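Local coordinates for novel protein similar to vertebrate potassium voltage-gated channel, subfamily H (Eag-related) family (Danio rerio, PDB 3UKN) that probably forms the pore-forming subunit of a voltage-gated potassium channel, of which this chain is the cytoplasmic C-linker and cyclic nucleotide-binding homology domain, at residues Phe83-Arg88 and Ala189-Ser194. Numbering follows the deposited sequence.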
ATOM      1  N   PHE B  83     -23.317   0.601  12.106  1.00 23.18           N
ATOM      2  CA  PHE B  83     -23.600   0.321  10.684  1.00 35.57           C
ATOM      3  C   PHE B  83     -25.076   0.015  10.414  1.00 33.93           C
ATOM      4  O   PHE B  83     -25.476  -0.198   9.268  1.00 41.13           O
ATOM      5  CB  PHE B  83     -22.674  -0.800  10.139  1.00 22.46           C
ATOM      6  CG  PHE B  83     -21.214  -0.425  10.184  1.00 22.93           C
ATOM      7  CD1 PHE B  83     -20.697   0.473   9.275  1.00 17.67           C
ATOM      8  CD2 PHE B  83     -20.388  -0.915  11.176  1.00 18.75           C
ATOM      9  CE1 PHE B  83     -19.393   0.869   9.340  1.00 22.27           C
ATOM     10  CE2 PHE B  83     -19.070  -0.532  11.247  1.00 24.92           C
ATOM     11  CZ  PHE B  83     -18.569   0.370  10.326  1.00 28.62           C
ATOM     12  N   GLU B  84     -25.882   0.031  11.470  1.00 33.66           N
ATOM     13  CA  GLU B  84     -27.306  -0.301  11.355  1.00 39.73           C
ATOM     14  C   GLU B  84     -27.999   0.460  10.223  1.00 41.51           C
ATOM     15  O   GLU B  84     -28.812  -0.112   9.495  1.00 43.17           O
ATOM     16  CB  GLU B  84     -28.030  -0.038  12.680  1.00 46.59           C
ATOM     17  CG  GLU B  84     -29.519  -0.337  12.672  1.00 48.54           C
ATOM     18  CD  GLU B  84     -29.825  -1.825  12.702  1.00 53.44           C
ATOM     19  OE1 GLU B  84     -28.885  -2.628  12.494  1.00 51.52           O
ATOM     20  OE2 GLU B  84     -31.009  -2.186  12.939  1.00 52.82           O
ATOM     21  N   SER B  85     -27.669   1.741  10.070  1.00 26.13           N
ATOM     22  CA  SER B  85     -28.371   2.596   9.118  1.00 28.64           C
ATOM     23  C   SER B  85     -27.690   2.700   7.739  1.00 28.35           C
ATOM     24  O   SER B  85     -28.111   3.471   6.875  1.00 30.83           O
ATOM     25  CB  SER B  85     -28.608   3.986   9.716  1.00 31.77           C
ATOM     26  OG  SER B  85     -27.464   4.804   9.549  1.00 30.80           O
ATOM     27  N   ALA B  86     -26.652   1.910   7.512  1.00 24.20           N
ATOM     28  CA  ALA B  86     -25.975   2.015   6.234  1.00 28.69           C
ATOM     29  C   ALA B  86     -26.766   1.220   5.185  1.00 30.69           C
ATOM     30  O   ALA B  86     -27.232   0.131   5.469  1.00 23.80           O
ATOM     31  CB  ALA B  86     -24.549   1.518   6.341  1.00 21.14           C
ATOM     32  N   SER B  87     -26.934   1.775   3.990  1.00 23.10           N
ATOM     33  CA  SER B  87     -27.549   1.039   2.877  1.00 34.24           C
ATOM     34  C   SER B  87     -26.776  -0.241   2.519  1.00 32.88           C
ATOM     35  O   SER B  87     -25.624  -0.391   2.898  1.00 29.80           O
ATOM     36  CB  SER B  87     -27.627   1.936   1.647  1.00 37.03           C
ATOM     37  OG  SER B  87     -26.364   2.016   1.023  1.00 35.08           O
ATOM     38  N   ARG B  88     -27.397  -1.156   1.776  1.00 44.28           N
ATOM     39  CA  ARG B  88     -26.754  -2.424   1.417  1.00 30.63           C
ATOM     40  C   ARG B  88     -25.515  -2.189   0.562  1.00 28.63           C
ATOM     41  O   ARG B  88     -24.464  -2.839   0.741  1.00 19.81           O
ATOM     42  CB  ARG B  88     -27.738  -3.343   0.686  1.00 35.39           C
ATOM     43  CG  ARG B  88     -27.207  -4.740   0.393  1.00 33.07           C
ATOM     44  CD  ARG B  88     -28.208  -5.521  -0.514  1.00 35.91           C
ATOM     45  NE  ARG B  88     -28.137  -5.039  -1.892  1.00 42.02           N
ATOM     46  CZ  ARG B  88     -28.993  -5.330  -2.860  1.00 45.97           C
ATOM     47  NH1 ARG B  88     -30.041  -6.113  -2.625  1.00 37.50           N
ATOM     48  NH2 ARG B  88     -28.798  -4.821  -4.071  1.00 56.24           N
ATOM     49  N   ALA B 189     -22.791   8.836   5.786  1.00 26.08           N
ATOM     50  CA  ALA B 189     -21.622   9.450   6.426  1.00 26.95           C
ATOM     51  C   ALA B 189     -22.018  10.383   7.577  1.00 32.08           C
ATOM     52  O   ALA B 189     -21.440  10.331   8.660  1.00 33.71           O
ATOM     53  CB  ALA B 189     -20.756  10.182   5.398  1.00 18.17           C
ATOM     54  N   GLN B 190     -23.021  11.218   7.338  1.00 29.30           N
ATOM     55  CA  GLN B 190     -23.572  12.075   8.378  1.00 35.96           C
ATOM     56  C   GLN B 190     -24.004  11.256   9.607  1.00 38.08           C
ATOM     57  O   GLN B 190     -23.752  11.644  10.753  1.00 38.99           O
ATOM     58  CB  GLN B 190     -24.751  12.879   7.812  1.00 46.42           C
ATOM     59  CG  GLN B 190     -25.115  14.119   8.600  1.00 69.69           C
ATOM     60  CD  GLN B 190     -24.166  15.284   8.350  1.00 88.32           C
ATOM     61  OE1 GLN B 190     -22.975  15.090   8.098  1.00 92.62           O
ATOM     62  NE2 GLN B 190     -24.697  16.502   8.417  1.00 94.15           N
ATOM     63  N   LYS B 191     -24.655  10.120   9.383  1.00 30.29           N
ATOM     64  CA  LYS B 191     -25.047   9.285  10.516  1.00 34.19           C
ATOM     65  C   LYS B 191     -23.823   8.639  11.160  1.00 27.84           C
ATOM     66  O   LYS B 191     -23.769   8.483  12.375  1.00 25.07           O
ATOM     67  CB  LYS B 191     -26.091   8.231  10.108  1.00 34.54           C
ATOM     68  CG  LYS B 191     -27.282   8.872   9.392  1.00 37.15           C
ATOM     69  CD  LYS B 191     -28.500   7.976   9.295  1.00 44.13           C
ATOM     70  CE  LYS B 191     -29.490   8.560   8.268  1.00 49.38           C
ATOM     71  NZ  LYS B 191     -30.691   7.702   7.990  1.00 47.98           N
ATOM     72  N   PHE B 192     -22.855   8.260  10.335  1.00 35.59           N
ATOM     73  CA  PHE B 192     -21.644   7.613  10.814  1.00 31.10           C
ATOM     74  C   PHE B 192     -20.937   8.519  11.842  1.00 34.08           C
ATOM     75  O   PHE B 192     -20.554   8.082  12.916  1.00 31.05           O
ATOM     76  CB  PHE B 192     -20.731   7.287   9.612  1.00 26.16           C
ATOM     77  CG  PHE B 192     -19.375   6.774   9.993  1.00 17.60           C
ATOM     78  CD1 PHE B 192     -19.118   5.415  10.033  1.00 22.48           C
ATOM     79  CD2 PHE B 192     -18.359   7.658  10.322  1.00 23.25           C
ATOM     80  CE1 PHE B 192     -17.855   4.931  10.410  1.00 22.34           C
ATOM     81  CE2 PHE B 192     -17.092   7.204  10.681  1.00 25.73           C
ATOM     82  CZ  PHE B 192     -16.832   5.836  10.732  1.00 22.82           C
ATOM     83  N   VAL B 193     -20.789   9.792  11.497  1.00 24.57           N
ATOM     84  CA  VAL B 193     -20.215  10.784  12.397  1.00 30.44           C
ATOM     85  C   VAL B 193     -20.992  10.845  13.725  1.00 27.89           C
ATOM     86  O   VAL B 193     -20.405  10.870  14.809  1.00 24.36           O
ATOM     87  CB  VAL B 193     -20.229  12.180  11.738  1.00 38.71           C
ATOM     88  CG1 VAL B 193     -19.753  13.234  12.728  1.00 46.16           C
ATOM     89  CG2 VAL B 193     -19.365  12.197  10.473  1.00 35.32           C
ATOM     90  N   SER B 194     -22.319  10.862  13.632  1.00 22.71           N
ATOM     91  CA  SER B 194     -23.156  10.895  14.820  1.00 33.70           C
ATOM     92  C   SER B 194     -23.218   9.591  15.590  1.00 34.44           C
ATOM     93  O   SER B 194     -23.704   9.588  16.719  1.00 28.73           O
ATOM     94  CB  SER B 194     -24.573  11.343  14.470  1.00 29.07           C
ATOM     95  OG  SER B 194     -24.568  12.695  14.044  1.00 53.45           O
TER
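Ser85 and Lys191 meet at the outer side of this contact, while Phe83 and Phe192 approach each other on its buried side. On the outer side, OG of Ser85 lies against the aliphatic part of the lysine, 3.3 Å from CD of Lys191 and 3.7 Å from its CB. CG of Lys191 sits beside the backbone N, anti to the carbonyl carbon (chi1 -53°), and from there the extended chain runs past the serine, so that methylene groups rather than the ammonium group touch the hydroxyl. No hydrogen bond joins the two segments. This polar-to-apolar touch, made by two exposed residues, is the solvent side of the contact.

The inner side is apolar. CE1 of Phe83 comes to the edge of the Phe192 ring, near its plane, at 4.5 Å from CE1 of Phe192; between these segments the rings therefore only graze each other and do not stack. Neighbours cover both rings further: Leu78, Leu91, Leu94 and Tyr188 pack on Phe83, and Leu82, Leu150 and Leu182 of helix 175-184 on Phe192. The Ser85-Lys191 touch, though closer, lies at the exposed edge.

A type I beta turn from Phe83 to Ala86, closed by the 3.0 Å bond from Ala86 N to Phe83 O, carries both contacting residues of the loop. Ser87, at the N-cap position of helix 88-96, caps the backbone N of Cys90 with its OG. The turn thus leads into the helix preceding the beta roll of the cyclic nucleotide-binding homology fold, and the contact lays it against helix 186-199, the second of the two helices after strand 168-174, whose Tyr188 also touches Ser85 and Ala86.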